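Local coordinates for protein polyketide synthase PksJ (Bacillus subtilis subsp. subtilis, PDB 4J1Q) that reduces keto groups of polyketide intermediates stereoselectively with NADPH, at both alpha and beta positions, as a ketoreductase domain of the bacillaene assembly line, at residues R23-P28 with P428-M433; E27-K32 with G183-V188; E202-I207 with R228-L233; G282-I287 with F328-F333; L95-V100 with R297-K302. One frame throughout, in Å; residues are numbered along the deposited sequence.

Contact 1: residues R23-P28 with P428-M433; sequences RLMLEP and PQVFVM
L26 and F431 form an antiparallel hydrogen-bonded pair: L26 N gives to F431 O at 2.9 Å, and F431 N returns a nearly straight bond to L26 O at 3.0 Å. One hydrogen-bonded pair along, M433 N reaches L24 O, while the reverse bond from L24 N to M433 O is weak, bent to 131° at the hydrogen. On the face bearing L26 and F431, CD1 of L26 comes obliquely to the ring atom CD2 of F431 at 4.2 Å. The opposite face carries M25, whose CG stands anti to the backbone N (chi1 -171°) and whose bent chain brings CE onto V430 CG1 at 3.3 Å. Where strand 429-435 begins, the P28 ring lies against Q429, its CD 3.4 Å from Q429 O. Further out, N382 holds the Q429 amide, helix 412-425 packs on M25 and V432, and W184 meets the F431 ring. Backbone bonds thus satisfy the buried peptide groups of L26 and F431, while the L26-F431 and M25-V430 side-chain contacts are apolar.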
# COMPACT_ATOMS: atom_id res chain seq x y z
N ARG A 23 4.10 20.78 -3.86
CA ARG A 23 3.48 19.60 -3.37
C ARG A 23 2.00 19.84 -3.41
O ARG A 23 1.52 20.82 -2.89
CB ARG A 23 3.91 19.34 -1.94
CG ARG A 23 5.30 18.76 -1.79
CD ARG A 23 5.38 17.83 -0.58
NE ARG A 23 4.27 18.05 0.34
CZ ARG A 23 4.13 19.14 1.10
NH1 ARG A 23 3.07 19.25 1.89
NH2 ARG A 23 5.04 20.10 1.06
N LEU A 24 1.28 18.97 -4.12
CA LEU A 24 -0.14 18.75 -3.88
C LEU A 24 -0.25 17.57 -2.93
O LEU A 24 0.59 16.69 -2.96
CB LEU A 24 -0.83 18.41 -5.20
CG LEU A 24 -2.33 18.14 -5.14
CD1 LEU A 24 -2.56 16.96 -4.23
CD2 LEU A 24 -3.09 19.36 -4.62
N MET A 25 -1.27 17.53 -2.08
CA MET A 25 -1.31 16.53 -1.02
C MET A 25 -2.75 16.08 -0.72
O MET A 25 -3.57 16.91 -0.44
CB MET A 25 -0.69 17.10 0.24
CG MET A 25 -0.46 16.10 1.35
SD MET A 25 1.13 16.36 2.20
CE MET A 25 0.85 15.46 3.72
N LEU A 26 -3.04 14.77 -0.76
CA LEU A 26 -4.42 14.27 -0.81
C LEU A 26 -4.77 13.21 0.25
O LEU A 26 -3.93 12.48 0.76
CB LEU A 26 -4.73 13.69 -2.19
CG LEU A 26 -4.58 14.62 -3.38
CD1 LEU A 26 -4.83 13.84 -4.67
CD2 LEU A 26 -5.53 15.80 -3.21
N GLU A 27 -6.05 12.99 0.42
CA GLU A 27 -6.45 12.14 1.50
C GLU A 27 -7.74 11.42 1.12
O GLU A 27 -8.61 12.04 0.53
CB GLU A 27 -6.59 13.00 2.74
CG GLU A 27 -6.88 12.23 4.00
CD GLU A 27 -8.36 11.99 4.14
OE1 GLU A 27 -9.12 12.79 3.56
OE2 GLU A 27 -8.74 10.99 4.81
N PRO A 28 -7.77 10.08 1.23
CA PRO A 28 -8.87 9.28 0.62
C PRO A 28 -10.21 9.50 1.35
O PRO A 28 -10.21 9.61 2.56
CB PRO A 28 -8.42 7.83 0.85
CG PRO A 28 -7.58 7.91 2.09
CD PRO A 28 -6.82 9.21 1.96
N PRO A 428 -4.60 7.84 8.41
CA PRO A 428 -3.94 6.56 8.15
C PRO A 428 -3.24 6.57 6.79
O PRO A 428 -2.34 5.76 6.54
CB PRO A 428 -5.11 5.57 8.11
CG PRO A 428 -6.24 6.26 8.84
CD PRO A 428 -6.06 7.72 8.57
N GLN A 429 -3.68 7.43 5.88
CA GLN A 429 -3.18 7.39 4.53
C GLN A 429 -3.06 8.79 3.96
O GLN A 429 -4.04 9.54 3.89
CB GLN A 429 -4.12 6.55 3.65
CG GLN A 429 -3.43 5.82 2.52
CD GLN A 429 -4.44 5.20 1.56
OE1 GLN A 429 -5.45 4.64 1.98
NE2 GLN A 429 -4.19 5.35 0.27
N VAL A 430 -1.88 9.09 3.45
CA VAL A 430 -1.60 10.38 2.87
C VAL A 430 -0.97 10.14 1.51
O VAL A 430 0.01 9.42 1.38
CB VAL A 430 -0.60 11.16 3.76
CG1 VAL A 430 -0.01 12.35 3.00
CG2 VAL A 430 -1.27 11.63 5.04
N PHE A 431 -1.55 10.72 0.49
CA PHE A 431 -1.05 10.55 -0.86
C PHE A 431 -0.29 11.81 -1.26
O PHE A 431 -0.86 12.89 -1.27
CB PHE A 431 -2.23 10.31 -1.80
CG PHE A 431 -1.87 10.35 -3.25
CD1 PHE A 431 -2.07 9.26 -4.04
CD2 PHE A 431 -1.42 11.51 -3.84
CE1 PHE A 431 -1.81 9.30 -5.40
CE2 PHE A 431 -1.09 11.55 -5.18
CZ PHE A 431 -1.29 10.43 -5.96
N VAL A 432 0.98 11.67 -1.56
CA VAL A 432 1.79 12.84 -1.84
C VAL A 432 2.21 12.85 -3.29
O VAL A 432 2.66 11.85 -3.84
CB VAL A 432 3.05 12.86 -0.97
CG1 VAL A 432 3.87 14.12 -1.26
CG2 VAL A 432 2.66 12.79 0.50
N MET A 433 2.06 14.01 -3.91
CA MET A 433 2.36 14.19 -5.31
C MET A 433 3.16 15.47 -5.43
O MET A 433 2.85 16.45 -4.78
CB MET A 433 1.06 14.39 -6.05
CG MET A 433 0.88 13.51 -7.25
SD MET A 433 -0.88 13.51 -7.68
CE MET A 433 -0.95 12.14 -8.84

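Contact 2: residues E27-K32 with G183-V188; sequences EPVWEK and GWREMV
V29 and R185, diagonal neighbours on one face of two antiparallel strands, pack tightly, V29 CG2 lying 3.3 Å from R185 CB. On the other face W184 crosses P28 obliquely, its CZ3 3.6 Å from P28 CD, and the indole edge runs in plane toward E27 CA. M187 crosses E27 at about a right angle, with SD 3.4 Å from E27 CB. The backbones are joined by V29 N to G183 O at 2.8 Å and by G183 N to V29 O; further along, R185 N binds E27 O, whereas E27 N to R185 O is weak. On the V29-R185 face the packing loosens outward, toward solvent: E27 OE1 sits above one face of the exposed R185 guanidinium, 4.4 Å from NH2, where no N-H points at it. E31 comes no nearer than 4.2 Å, from OE1 to G183 CA. With the short strand axes 121° apart, the arrangement is a strongly twisted antiparallel beta ladder between strands 22-31 and 178-186.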
# COMPACT_ATOMS: atom_id res chain seq x y z
N GLU A 27 -6.05 12.99 0.42
CA GLU A 27 -6.45 12.14 1.50
C GLU A 27 -7.74 11.42 1.12
O GLU A 27 -8.61 12.04 0.53
CB GLU A 27 -6.59 13.00 2.74
CG GLU A 27 -6.88 12.23 4.00
CD GLU A 27 -8.36 11.99 4.14
OE1 GLU A 27 -9.12 12.79 3.56
OE2 GLU A 27 -8.74 10.99 4.81
N PRO A 28 -7.77 10.08 1.23
CA PRO A 28 -8.87 9.28 0.62
C PRO A 28 -10.21 9.50 1.35
O PRO A 28 -10.21 9.61 2.56
CB PRO A 28 -8.42 7.83 0.85
CG PRO A 28 -7.58 7.91 2.09
CD PRO A 28 -6.82 9.21 1.96
N VAL A 29 -11.33 9.54 0.62
CA VAL A 29 -12.64 9.77 1.25
C VAL A 29 -13.72 8.85 0.68
O VAL A 29 -13.76 8.59 -0.52
CB VAL A 29 -13.08 11.24 1.16
CG1 VAL A 29 -14.30 11.48 2.03
CG2 VAL A 29 -11.96 12.16 1.61
N TRP A 30 -14.56 8.31 1.55
CA TRP A 30 -15.82 7.72 1.14
C TRP A 30 -16.88 8.75 0.97
O TRP A 30 -17.30 9.37 1.94
CB TRP A 30 -16.25 6.71 2.16
CG TRP A 30 -15.31 5.54 2.23
CD1 TRP A 30 -14.45 5.19 3.25
CD2 TRP A 30 -15.09 4.53 1.17
NE1 TRP A 30 -13.80 4.03 2.95
CE2 TRP A 30 -14.11 3.59 1.71
CE3 TRP A 30 -15.61 4.30 -0.09
CZ2 TRP A 30 -13.66 2.51 0.99
CZ3 TRP A 30 -15.17 3.19 -0.80
CH2 TRP A 30 -14.23 2.31 -0.27
N GLU A 31 -17.30 8.96 -0.28
CA GLU A 31 -18.33 9.96 -0.60
C GLU A 31 -19.58 9.31 -1.16
O GLU A 31 -19.52 8.25 -1.76
CB GLU A 31 -17.80 10.95 -1.64
CG GLU A 31 -16.65 11.82 -1.15
CD GLU A 31 -15.84 12.38 -2.28
OE1 GLU A 31 -15.72 11.70 -3.34
OE2 GLU A 31 -15.31 13.51 -2.11
N LYS A 32 -20.71 10.01 -1.05
CA LYS A 32 -21.86 9.71 -1.90
C LYS A 32 -21.70 10.41 -3.24
O LYS A 32 -21.54 11.63 -3.31
CB LYS A 32 -23.15 10.16 -1.22
CG LYS A 32 -23.63 9.23 -0.12
CD LYS A 32 -25.10 9.48 0.19
CE LYS A 32 -25.59 8.62 1.34
NZ LYS A 32 -26.63 9.36 2.11
N GLY A 183 -12.78 8.45 -3.30
CA GLY A 183 -12.21 9.53 -4.09
C GLY A 183 -11.22 10.29 -3.21
O GLY A 183 -10.89 9.84 -2.12
N TRP A 184 -10.83 11.49 -3.62
CA TRP A 184 -9.69 12.18 -3.03
C TRP A 184 -10.05 13.57 -2.59
O TRP A 184 -10.24 14.45 -3.42
CB TRP A 184 -8.54 12.25 -4.03
CG TRP A 184 -7.89 10.92 -4.30
CD1 TRP A 184 -7.92 10.16 -5.47
CD2 TRP A 184 -7.06 10.15 -3.36
NE1 TRP A 184 -7.20 9.00 -5.32
CE2 TRP A 184 -6.67 8.92 -4.07
CE3 TRP A 184 -6.63 10.33 -2.05
CZ2 TRP A 184 -5.87 7.96 -3.48
CZ3 TRP A 184 -5.84 9.36 -1.46
CH2 TRP A 184 -5.45 8.20 -2.16
N ARG A 185 -10.12 13.77 -1.27
CA ARG A 185 -10.23 15.11 -0.70
C ARG A 185 -8.86 15.72 -0.41
O ARG A 185 -8.02 15.12 0.28
CB ARG A 185 -11.09 15.12 0.57
CG ARG A 185 -11.47 16.52 1.05
CD ARG A 185 -12.82 16.56 1.78
NE ARG A 185 -12.83 15.76 3.01
CZ ARG A 185 -12.27 16.12 4.17
NH1 ARG A 185 -11.66 17.30 4.27
NH2 ARG A 185 -12.29 15.31 5.21
N GLU A 186 -8.65 16.92 -0.95
CA GLU A 186 -7.43 17.67 -0.70
C GLU A 186 -7.22 18.01 0.78
O GLU A 186 -8.17 18.20 1.53
CB GLU A 186 -7.38 18.94 -1.56
CG GLU A 186 -6.02 19.62 -1.58
CD GLU A 186 -6.03 20.95 -2.31
OE1 GLU A 186 -4.95 21.57 -2.44
OE2 GLU A 186 -7.11 21.36 -2.79
N MET A 187 -5.96 18.01 1.19
CA MET A 187 -5.59 18.45 2.53
C MET A 187 -4.88 19.79 2.43
O MET A 187 -4.13 20.04 1.47
CB MET A 187 -4.67 17.42 3.18
CG MET A 187 -4.90 16.00 2.69
SD MET A 187 -3.76 14.78 3.41
CE MET A 187 -4.32 14.75 5.10
N VAL A 188 -5.10 20.66 3.40
CA VAL A 188 -4.48 21.99 3.35
C VAL A 188 -3.87 22.39 4.68
O VAL A 188 -4.28 21.88 5.71
CB VAL A 188 -5.48 23.06 2.89
CG1 VAL A 188 -4.89 24.44 3.12
CG2 VAL A 188 -5.86 22.86 1.43

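Contact 3: residues E202-I207 with R228-L233; sequences EGVYLI and RSTIVL
V204 and T230 lie side by side and point the same way, as do I207 and L233 on the other face: the two parallel strands of a Rossmann-type beta-alpha-beta unit, linked through helix 213-226. V204 CG2 meets T230 CB at 3.9 Å. On this same face L206 and V232 touch CB to CB at 4.0 Å. I207 holds CG1 anti to its carbonyl carbon (chi1 -43°), which lays CG1 and CD1 along the L233 methyl CD2, 4.0 Å from I207 CG1. Helix 213-226 packs on the face of Y205, I231 and L233, where the Y205 hydroxyl bonds the R200 backbone N. At the exposed end E202 and the poorly ordered R228 cross with carboxylate and guanidinium planes 90° apart; their opposite charges stay beyond a salt bridge. The strands run 21° apart, joined by V232 N to Y205 O at 2.8 Å, by I207 N to V232 O, and by an almost straight bond from Y205 N to T230 O at 2.9 Å.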
# COMPACT_ATOMS: atom_id res chain seq x y z
N GLU A 202 16.70 11.21 22.80
CA GLU A 202 17.09 9.83 23.02
C GLU A 202 15.98 8.88 22.57
O GLU A 202 14.85 9.30 22.34
CB GLU A 202 17.47 9.60 24.49
CG GLU A 202 18.62 10.49 24.97
CD GLU A 202 19.45 9.85 26.07
OE1 GLU A 202 18.86 9.36 27.06
OE2 GLU A 202 20.70 9.89 25.97
N GLY A 203 16.30 7.59 22.46
CA GLY A 203 15.29 6.61 22.08
C GLY A 203 15.44 6.05 20.67
O GLY A 203 16.17 6.61 19.84
N VAL A 204 14.72 4.97 20.38
CA VAL A 204 15.09 4.08 19.29
C VAL A 204 14.14 4.16 18.10
O VAL A 204 12.92 4.08 18.26
CB VAL A 204 15.21 2.63 19.77
CG1 VAL A 204 15.63 1.73 18.61
CG2 VAL A 204 16.22 2.53 20.89
N TYR A 205 14.71 4.29 16.91
CA TYR A 205 13.98 4.22 15.66
C TYR A 205 14.63 3.17 14.78
O TYR A 205 15.86 3.08 14.71
CB TYR A 205 13.97 5.59 14.96
CG TYR A 205 13.49 6.72 15.86
CD1 TYR A 205 12.20 6.68 16.42
CD2 TYR A 205 14.34 7.76 16.23
CE1 TYR A 205 11.77 7.68 17.30
CE2 TYR A 205 13.91 8.76 17.10
CZ TYR A 205 12.65 8.71 17.64
OH TYR A 205 12.25 9.70 18.52
N LEU A 206 13.80 2.32 14.18
CA LEU A 206 14.24 1.46 13.09
C LEU A 206 13.59 1.75 11.75
O LEU A 206 12.43 2.16 11.65
CB LEU A 206 14.12 -0.02 13.44
CG LEU A 206 12.77 -0.73 13.33
CD1 LEU A 206 12.97 -2.22 13.12
CD2 LEU A 206 12.05 -0.50 14.64
N ILE A 207 14.36 1.49 10.71
CA ILE A 207 13.91 1.62 9.37
C ILE A 207 14.23 0.31 8.68
O ILE A 207 15.41 -0.03 8.48
CB ILE A 207 14.65 2.78 8.66
CG1 ILE A 207 14.74 4.00 9.59
CG2 ILE A 207 13.96 3.11 7.34
CD1 ILE A 207 15.31 5.24 8.93
N ARG A 228 21.00 12.50 20.46
CA ARG A 228 21.58 11.29 21.06
C ARG A 228 20.81 10.03 20.63
O ARG A 228 20.54 9.15 21.46
CB ARG A 228 21.54 11.36 22.59
CG ARG A 228 22.28 12.52 23.21
CD ARG A 228 22.08 12.49 24.72
NE ARG A 228 22.28 13.79 25.35
CZ ARG A 228 21.33 14.47 26.01
NH1 ARG A 228 20.11 13.97 26.11
NH2 ARG A 228 21.62 15.64 26.56
N SER A 229 20.48 9.94 19.36
CA SER A 229 19.48 8.97 18.93
C SER A 229 20.05 7.59 18.62
O SER A 229 21.26 7.44 18.40
CB SER A 229 18.73 9.50 17.72
OG SER A 229 19.61 9.68 16.62
N THR A 230 19.17 6.59 18.59
CA THR A 230 19.54 5.25 18.13
C THR A 230 18.74 4.83 16.89
O THR A 230 17.52 4.81 16.91
CB THR A 230 19.37 4.19 19.24
OG1 THR A 230 20.31 4.44 20.29
CG2 THR A 230 19.61 2.80 18.70
N ILE A 231 19.45 4.53 15.81
CA ILE A 231 18.82 4.20 14.55
C ILE A 231 19.26 2.82 14.09
O ILE A 231 20.43 2.63 13.77
CB ILE A 231 19.20 5.23 13.47
CG1 ILE A 231 19.26 6.64 14.07
CG2 ILE A 231 18.22 5.17 12.31
CD1 ILE A 231 19.63 7.72 13.08
N VAL A 232 18.33 1.87 14.10
CA VAL A 232 18.60 0.50 13.65
C VAL A 232 18.12 0.33 12.20
O VAL A 232 16.92 0.25 11.94
CB VAL A 232 17.91 -0.55 14.54
CG1 VAL A 232 18.12 -1.96 13.99
CG2 VAL A 232 18.46 -0.47 15.95
N LEU A 233 19.07 0.32 11.28
CA LEU A 233 18.79 0.08 9.88
C LEU A 233 18.86 -1.40 9.56
O LEU A 233 19.83 -2.07 9.91
CB LEU A 233 19.80 0.81 9.01
CG LEU A 233 19.95 2.31 9.30
CD1 LEU A 233 20.89 2.96 8.29
CD2 LEU A 233 18.57 2.97 9.31

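Contact 4: residues G282-I287 with F328-F333; sequences GTLNGI and FPLDFF
The starts of two neighbouring parallel strands of the Rossmann-type sheet, 286-289 and 332-338, and the loops before them meet here, with G286 lying under the face of the F332 ring. G286 CA is 3.8 Å from the ring centroid, 30° off its normal, a CH-pi contact. F332 places CG between the backbone N and the carbonyl carbon (chi1 57°), which brings the ring over the neighbouring chain. Alongside, I287 CB stands over one face of F333, 4.3 Å from the centroid. L330 runs beside L284, its CD2 3.7 Å from L284 CB and 3.9 Å from I287 CG1, while F328 CD1 closes on L284 CB at 3.5 Å. The polar links are few: D331 N bonds N285 O at 3.1 Å from well above the carbonyl plane, and I287 N to F332 O is weak. The D331 carboxylate turns to R200 in a salt bridge. Cohesion thus rests largely on apolar and CH-pi contact, and the lack of a side chain at G286 lets the ring sit this close.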
# COMPACT_ATOMS: atom_id res chain seq x y z
N GLY A 282 16.40 0.18 25.61
CA GLY A 282 15.24 0.37 26.48
C GLY A 282 13.95 0.06 25.76
O GLY A 282 13.09 -0.68 26.24
N THR A 283 13.79 0.65 24.57
CA THR A 283 12.51 0.63 23.89
C THR A 283 12.61 0.95 22.41
O THR A 283 13.69 1.27 21.89
CB THR A 283 11.50 1.58 24.56
OG1 THR A 283 11.98 2.93 24.49
CG2 THR A 283 11.28 1.20 26.00
N LEU A 284 11.48 0.88 21.73
CA LEU A 284 11.38 1.35 20.37
C LEU A 284 10.49 2.59 20.33
O LEU A 284 9.36 2.54 20.79
CB LEU A 284 10.79 0.23 19.52
CG LEU A 284 11.12 0.17 18.04
CD1 LEU A 284 12.58 0.50 17.78
CD2 LEU A 284 10.76 -1.22 17.54
N ASN A 285 11.01 3.69 19.81
CA ASN A 285 10.25 4.94 19.72
C ASN A 285 9.53 5.15 18.38
O ASN A 285 8.78 6.10 18.22
CB ASN A 285 11.15 6.14 19.97
CG ASN A 285 11.58 6.25 21.41
OD1 ASN A 285 10.91 5.73 22.32
ND2 ASN A 285 12.73 6.87 21.63
N GLY A 286 9.81 4.29 17.41
CA GLY A 286 9.35 4.55 16.06
C GLY A 286 9.82 3.51 15.06
O GLY A 286 10.90 2.94 15.22
N ILE A 287 8.99 3.26 14.06
CA ILE A 287 9.33 2.34 12.97
C ILE A 287 8.91 2.95 11.65
O ILE A 287 7.81 3.46 11.53
CB ILE A 287 8.57 1.02 13.11
CG1 ILE A 287 8.74 0.47 14.52
CG2 ILE A 287 9.05 0.00 12.09
CD1 ILE A 287 8.78 -1.03 14.58
N PHE A 328 5.47 -2.76 22.08
CA PHE A 328 6.34 -1.61 22.24
C PHE A 328 5.54 -0.32 22.29
O PHE A 328 4.57 -0.18 21.57
CB PHE A 328 7.35 -1.54 21.10
CG PHE A 328 8.37 -2.63 21.12
CD1 PHE A 328 9.65 -2.39 21.59
CD2 PHE A 328 8.07 -3.88 20.60
CE1 PHE A 328 10.61 -3.37 21.55
CE2 PHE A 328 9.03 -4.88 20.55
CZ PHE A 328 10.31 -4.62 21.03
N PRO A 329 5.97 0.62 23.14
CA PRO A 329 5.28 1.89 23.30
C PRO A 329 5.67 2.90 22.22
O PRO A 329 6.27 3.93 22.54
CB PRO A 329 5.75 2.37 24.67
CG PRO A 329 7.12 1.80 24.80
CD PRO A 329 7.09 0.48 24.09
N LEU A 330 5.31 2.62 20.97
CA LEU A 330 5.76 3.41 19.82
C LEU A 330 5.13 4.80 19.78
O LEU A 330 3.95 4.95 20.09
CB LEU A 330 5.44 2.69 18.51
CG LEU A 330 6.07 1.31 18.26
CD1 LEU A 330 5.47 0.66 17.03
CD2 LEU A 330 7.58 1.44 18.10
N ASP A 331 5.89 5.78 19.30
CA ASP A 331 5.31 7.07 18.92
C ASP A 331 4.64 7.00 17.54
O ASP A 331 3.67 7.71 17.27
CB ASP A 331 6.39 8.17 18.94
CG ASP A 331 7.16 8.25 20.29
OD1 ASP A 331 6.63 7.81 21.34
OD2 ASP A 331 8.31 8.76 20.28
N PHE A 332 5.14 6.11 16.67
CA PHE A 332 4.60 5.96 15.31
C PHE A 332 4.97 4.63 14.66
O PHE A 332 5.93 3.95 15.07
CB PHE A 332 5.03 7.13 14.41
CG PHE A 332 6.53 7.32 14.31
CD1 PHE A 332 7.31 6.39 13.63
CD2 PHE A 332 7.15 8.43 14.89
CE1 PHE A 332 8.68 6.57 13.53
CE2 PHE A 332 8.52 8.60 14.81
CZ PHE A 332 9.28 7.67 14.13
N PHE A 333 4.16 4.22 13.69
CA PHE A 333 4.52 3.14 12.78
C PHE A 333 4.10 3.61 11.39
O PHE A 333 2.91 3.74 11.11
CB PHE A 333 3.76 1.86 13.17
CG PHE A 333 4.35 0.58 12.62
CD1 PHE A 333 5.06 0.57 11.43
CD2 PHE A 333 4.05 -0.63 13.22
CE1 PHE A 333 5.52 -0.64 10.87
CE2 PHE A 333 4.50 -1.84 12.68
CZ PHE A 333 5.21 -1.84 11.48

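Contact 5: residues L95-V100 with R297-K302; sequences LLQSKV and RFIIHK
Hydrogen bonding between the segments centres on the Q97 amide, whose NE2 reaches I299 O at 3.1 Å and, by a weak bond bent to 124°, K302 O at 3.0 Å. The first is the better aligned: I299 O lies near the amide plane and NE2 approaches nearly along the C=O axis. Q97 holds CG anti to its carbonyl carbon (chi1 -80°), and the chain extended beyond it carries the amide across to the two carbonyls. The partners belong to different parts of the fold, Q97 to the last turn of helix 81-98 and I299 to the loop that follows strand 286-289 and precedes helix 304-324. Residues 299-301 of this loop have helical backbone angles; F298 O takes the amides of H301 and K302, and E136 accepts from the I299 backbone N. Apolar contacts flank the amide. I299 crosses L96 obliquely, CD1 to CD1 at 4.1 Å, and sets CG2 3.8 Å from Q97 CG. V100 meets I300 at about a right angle, CG2 to CD1 at 3.7 Å, and F137 borders V100 and I299. Charge lies outside the interface: the K302 amine turns away from segment 95-100 to salt bridges with D350 and E306.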
# COMPACT_ATOMS: atom_id res chain seq x y z
N LEU A 95 -5.55 -15.42 -13.10
CA LEU A 95 -6.80 -15.18 -13.80
C LEU A 95 -6.65 -14.18 -14.95
O LEU A 95 -7.02 -14.47 -16.07
CB LEU A 95 -7.85 -14.71 -12.81
CG LEU A 95 -9.22 -14.39 -13.36
CD1 LEU A 95 -9.91 -15.66 -13.87
CD2 LEU A 95 -10.05 -13.70 -12.29
N LEU A 96 -6.07 -13.01 -14.68
CA LEU A 96 -5.86 -12.01 -15.74
C LEU A 96 -5.03 -12.59 -16.88
O LEU A 96 -5.42 -12.52 -18.04
CB LEU A 96 -5.15 -10.77 -15.19
CG LEU A 96 -5.90 -9.97 -14.12
CD1 LEU A 96 -4.96 -8.95 -13.49
CD2 LEU A 96 -7.12 -9.29 -14.71
N GLN A 97 -3.85 -13.10 -16.54
CA GLN A 97 -2.95 -13.67 -17.54
C GLN A 97 -3.70 -14.54 -18.52
O GLN A 97 -3.53 -14.40 -19.73
CB GLN A 97 -1.87 -14.51 -16.87
CG GLN A 97 -0.74 -13.70 -16.30
CD GLN A 97 0.31 -14.57 -15.63
OE1 GLN A 97 0.00 -15.62 -15.06
NE2 GLN A 97 1.56 -14.13 -15.68
N SER A 98 -4.54 -15.43 -17.99
CA SER A 98 -5.26 -16.40 -18.80
C SER A 98 -6.22 -15.71 -19.75
O SER A 98 -6.34 -16.08 -20.91
CB SER A 98 -6.07 -17.33 -17.91
OG SER A 98 -7.40 -16.85 -17.78
N LYS A 99 -6.97 -14.75 -19.22
CA LYS A 99 -8.02 -14.11 -19.96
C LYS A 99 -7.44 -13.10 -20.93
O LYS A 99 -8.16 -12.34 -21.55
CB LYS A 99 -9.00 -13.42 -19.00
CG LYS A 99 -9.79 -14.40 -18.14
CD LYS A 99 -10.26 -15.61 -18.94
CE LYS A 99 -11.76 -15.55 -19.22
NZ LYS A 99 -12.56 -16.29 -18.20
N VAL A 100 -6.13 -13.14 -21.09
CA VAL A 100 -5.44 -12.06 -21.76
C VAL A 100 -5.86 -11.94 -23.22
O VAL A 100 -6.02 -10.83 -23.74
CB VAL A 100 -3.92 -12.22 -21.65
CG1 VAL A 100 -3.42 -13.28 -22.63
CG2 VAL A 100 -3.25 -10.88 -21.89
N ARG A 297 7.39 -5.35 -14.91
CA ARG A 297 7.01 -6.19 -16.03
C ARG A 297 5.50 -6.20 -16.18
O ARG A 297 4.80 -6.18 -15.18
CB ARG A 297 7.50 -7.61 -15.82
CG ARG A 297 8.71 -7.92 -16.67
CD ARG A 297 8.87 -9.41 -16.80
NE ARG A 297 9.82 -9.95 -15.83
CZ ARG A 297 10.27 -11.20 -15.88
NH1 ARG A 297 11.12 -11.64 -14.95
NH2 ARG A 297 9.87 -12.02 -16.85
N PHE A 298 5.02 -6.34 -17.41
CA PHE A 298 3.59 -6.36 -17.67
C PHE A 298 3.03 -7.68 -17.19
O PHE A 298 3.69 -8.71 -17.29
CB PHE A 298 3.31 -6.22 -19.16
CG PHE A 298 3.03 -4.81 -19.59
CD1 PHE A 298 3.95 -3.80 -19.34
CD2 PHE A 298 1.88 -4.51 -20.30
CE1 PHE A 298 3.70 -2.51 -19.75
CE2 PHE A 298 1.63 -3.22 -20.70
CZ PHE A 298 2.57 -2.23 -20.48
N ILE A 299 1.78 -7.66 -16.74
CA ILE A 299 1.17 -8.85 -16.22
C ILE A 299 1.35 -10.04 -17.15
O ILE A 299 1.60 -11.16 -16.69
CB ILE A 299 -0.31 -8.64 -15.91
CG1 ILE A 299 -0.43 -7.85 -14.60
CG2 ILE A 299 -1.02 -9.98 -15.79
CD1 ILE A 299 -1.60 -6.90 -14.62
N ILE A 300 1.30 -9.79 -18.46
CA ILE A 300 1.39 -10.90 -19.42
C ILE A 300 2.71 -11.68 -19.35
O ILE A 300 2.73 -12.90 -19.53
CB ILE A 300 1.10 -10.42 -20.87
CG1 ILE A 300 0.69 -11.61 -21.73
CG2 ILE A 300 2.32 -9.72 -21.45
CD1 ILE A 300 0.25 -11.25 -23.13
N HIS A 301 3.80 -11.00 -19.05
CA HIS A 301 5.09 -11.66 -18.99
C HIS A 301 5.55 -12.17 -17.65
O HIS A 301 6.23 -13.17 -17.57
CB HIS A 301 6.15 -10.82 -19.67
CG HIS A 301 5.82 -10.53 -21.11
ND1 HIS A 301 6.07 -9.34 -21.67
CD2 HIS A 301 5.14 -11.29 -22.06
CE1 HIS A 301 5.60 -9.35 -22.94
NE2 HIS A 301 5.01 -10.54 -23.16
N LYS A 302 5.07 -11.55 -16.57
CA LYS A 302 5.57 -11.76 -15.20
C LYS A 302 5.50 -13.19 -14.67
O LYS A 302 4.46 -13.83 -14.80
CB LYS A 302 4.72 -10.93 -14.28
CG LYS A 302 5.50 -10.06 -13.36
CD LYS A 302 4.64 -8.85 -13.09
CE LYS A 302 5.05 -8.23 -11.79
NZ LYS A 302 6.29 -7.42 -12.00

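In the fold
Contacts 1 and 2 share E27 and P28, for strand 22-31 is paired along one edge with 429-435 and along the other with 178-186; their centres are 9 Å apart, and M187 N probably bonds M25 O. Contacts 3 and 4 form a second pair, centres 10 Å apart, where strands 204-208 and 286-289 adjoin and L206 N probably bonds G286 O. Contact 5 stands apart, about 19 Å from contact 1 and 24 Å from contact 4 between nearest atoms. NADPH lies near both pairs: the side chain of I207 in contact 3 is about 8 Å from it, V432 in contact 1 about 9 Å and K302 in contact 5 about 13 Å.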